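Local coordinates for protein SAM-dependent O-methyltransferase (Thermotoga maritima, PDB 1O54) that probably methylates adenosine 58 of tRNA at N1, using S-adenosyl-L-methionine as methyl donor, as a homotetramer of the TRM61 family, at residues A[139-144]-A[165-170]. Numbering follows the deposited sequence.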
loop_
_atom_site.group_PDB
_atom_site.type_symbol
_atom_site.label_atom_id
_atom_site.label_comp_id
_atom_site.label_asym_id
_atom_site.label_seq_id
_atom_site.Cartn_x
_atom_site.Cartn_y
_atom_site.Cartn_z
ATOM N N LYS A 139 -22.263 6.240 -27.461
ATOM C CA LYS A 139 -21.241 6.855 -28.285
ATOM C C LYS A 139 -20.201 7.553 -27.429
ATOM O O LYS A 139 -20.561 8.213 -26.427
ATOM C CB LYS A 139 -21.854 7.887 -29.208
ATOM C CG LYS A 139 -20.935 8.366 -30.332
ATOM C CD LYS A 139 -20.573 7.238 -31.317
ATOM C CE LYS A 139 -21.716 6.904 -32.265
ATOM N NZ LYS A 139 -21.332 6.021 -33.415
ATOM N N VAL A 140 -18.940 7.422 -27.844
ATOM C CA VAL A 140 -17.828 8.186 -27.286
ATOM C C VAL A 140 -17.420 9.250 -28.294
ATOM O O VAL A 140 -17.100 8.944 -29.442
ATOM C CB VAL A 140 -16.631 7.286 -26.928
ATOM C CG1 VAL A 140 -15.514 8.096 -26.271
ATOM C CG2 VAL A 140 -17.104 6.163 -26.000
ATOM N N PHE A 141 -17.457 10.504 -27.844
ATOM C CA PHE A 141 -16.979 11.646 -28.658
ATOM C C PHE A 141 -15.568 11.919 -28.169
ATOM O O PHE A 141 -15.348 12.429 -27.055
ATOM C CB PHE A 141 -17.909 12.841 -28.478
ATOM C CG PHE A 141 -19.334 12.519 -28.796
ATOM C CD1 PHE A 141 -19.774 12.509 -30.097
ATOM C CD2 PHE A 141 -20.224 12.178 -27.780
ATOM C CE1 PHE A 141 -21.084 12.202 -30.403
ATOM C CE2 PHE A 141 -21.524 11.843 -28.079
ATOM C CZ PHE A 141 -21.960 11.833 -29.372
ATOM N N ALA A 142 -14.622 11.524 -28.998
ATOM C CA ALA A 142 -13.209 11.532 -28.634
ATOM C C ALA A 142 -12.469 12.663 -29.320
ATOM O O ALA A 142 -12.214 12.609 -30.538
ATOM C CB ALA A 142 -12.595 10.168 -28.984
ATOM N N TYR A 143 -12.129 13.686 -28.542
ATOM C CA TYR A 143 -11.493 14.864 -29.083
ATOM C C TYR A 143 -9.978 14.714 -28.995
ATOM O O TYR A 143 -9.423 14.530 -27.909
ATOM C CB TYR A 143 -11.941 16.086 -28.320
ATOM C CG TYR A 143 -13.355 16.519 -28.604
ATOM C CD1 TYR A 143 -14.439 15.816 -28.124
ATOM C CD2 TYR A 143 -13.604 17.707 -29.291
ATOM C CE1 TYR A 143 -15.748 16.256 -28.372
ATOM C CE2 TYR A 143 -14.891 18.144 -29.550
ATOM C CZ TYR A 143 -15.952 17.417 -29.095
ATOM O OH TYR A 143 -17.231 17.866 -29.351
ATOM N N GLU A 144 -9.329 14.796 -30.136
ATOM C CA GLU A 144 -7.886 14.671 -30.219
ATOM C C GLU A 144 -7.375 15.534 -31.323
ATOM O O GLU A 144 -7.439 15.141 -32.478
ATOM C CB GLU A 144 -7.499 13.240 -30.492
ATOM C CG GLU A 144 -6.010 12.998 -30.635
ATOM C CD GLU A 144 -5.247 13.443 -29.428
ATOM O OE1 GLU A 144 -5.222 12.693 -28.409
ATOM O OE2 GLU A 144 -4.694 14.566 -29.481
ATOM N N ARG A 165 -18.253 2.721 -32.323
ATOM C CA ARG A 165 -18.780 3.357 -31.115
ATOM C C ARG A 165 -18.083 4.663 -30.750
ATOM O O ARG A 165 -18.462 5.307 -29.768
ATOM C CB ARG A 165 -18.651 2.398 -29.932
ATOM C CG ARG A 165 -19.338 1.065 -30.112
ATOM C CD ARG A 165 -19.167 0.189 -28.927
ATOM N NE ARG A 165 -19.868 -1.082 -29.102
ATOM C CZ ARG A 165 -20.131 -1.920 -28.110
ATOM N NH1 ARG A 165 -19.734 -1.641 -26.871
ATOM N NH2 ARG A 165 -20.803 -3.030 -28.374
ATOM N N VAL A 166 -17.134 5.103 -31.574
ATOM C CA VAL A 166 -16.304 6.245 -31.253
ATOM C C VAL A 166 -16.262 7.193 -32.432
ATOM O O VAL A 166 -15.956 6.794 -33.556
ATOM C CB VAL A 166 -14.857 5.835 -30.889
ATOM C CG1 VAL A 166 -14.028 7.026 -30.477
ATOM C CG2 VAL A 166 -14.886 4.788 -29.761
ATOM N N THR A 167 -16.614 8.445 -32.170
ATOM C CA THR A 167 -16.475 9.532 -33.130
ATOM C C THR A 167 -15.222 10.310 -32.758
ATOM O O THR A 167 -15.218 11.105 -31.815
ATOM C CB THR A 167 -17.723 10.432 -33.096
ATOM O OG1 THR A 167 -18.886 9.662 -33.435
ATOM C CG2 THR A 167 -17.655 11.553 -34.129
ATOM N N ILE A 168 -14.151 10.086 -33.499
ATOM C CA ILE A 168 -12.892 10.805 -33.277
ATOM C C ILE A 168 -12.933 12.142 -33.973
ATOM O O ILE A 168 -13.129 12.184 -35.208
ATOM C CB ILE A 168 -11.683 9.982 -33.788
ATOM C CG1 ILE A 168 -11.601 8.647 -33.051
ATOM C CG2 ILE A 168 -10.390 10.748 -33.570
ATOM C CD1 ILE A 168 -10.729 7.614 -33.733
ATOM N N LYS A 169 -12.769 13.224 -33.188
ATOM C CA LYS A 169 -12.893 14.583 -33.663
ATOM C C LYS A 169 -11.558 15.291 -33.533
ATOM O O LYS A 169 -11.031 15.436 -32.413
ATOM C CB LYS A 169 -14.005 15.305 -32.878
ATOM C CG LYS A 169 -15.346 14.595 -33.037
ATOM C CD LYS A 169 -16.488 15.215 -32.204
ATOM C CE LYS A 169 -16.808 16.608 -32.609
ATOM N NZ LYS A 169 -18.245 16.945 -32.294
ATOM N N VAL A 170 -10.969 15.696 -34.670
ATOM C CA VAL A 170 -9.681 16.322 -34.612
ATOM C C VAL A 170 -9.952 17.785 -34.410
ATOM O O VAL A 170 -10.022 18.557 -35.351
ATOM C CB VAL A 170 -8.822 16.075 -35.861
ATOM C CG1 VAL A 170 -7.464 16.724 -35.685
ATOM C CG2 VAL A 170 -8.689 14.581 -36.114
HETATM O O HOH W 1 -19.221 7.387 -35.040
#
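Tyr143 OH is gripped by three groups: Lys169 NZ across the contact, in a weak bond of 3.2 Å, and Glu179 OE1 and Asp178 N from beyond the strands. Lys169 runs alongside the tyrosine, its CD over one ring face, 4.2 Å from the centroid, in a CH-pi contact. A bend at chi3 (63°) turns its tip to the hydroxyl, and NZ also forms salt bridges with Asp178 and Glu179, which would favour its charge.

Five backbone bonds join the two parallel strands, from Val140 N with Arg165 O (2.9 Å) to Glu144 N with Lys169 O. At the N-terminal end Lys139, bent at chi2 and chi3 (64° and 76°), folds back to set CD 3.3 Å from Arg165 O and crosses Thr167 at about a right angle; one water bridges its NZ (3.0 Å) and Thr167 OG1 (2.8 Å), and NZ also binds Glu164 O. On the face carrying Val140, Ala142, Val166 and Ile168, Ala142 CB meets Val166 CG1 at 3.8 Å.

Glu144, just past the C-terminal end of strand 139-143, where class I methyltransferases usually hold the ribose hydroxyls with an acidic residue, probably binds S-adenosyl-L-methionine; OE1 accepts from Val121 N and Gly122 N, and OE2 salt-bridges Arg146. Helix 147-159, packed on Ile168, links the strands as a beta-alpha-beta unit; helix 125-134 covers Val140 and Val166, and strand 115-119 pairs in parallel with 139-143.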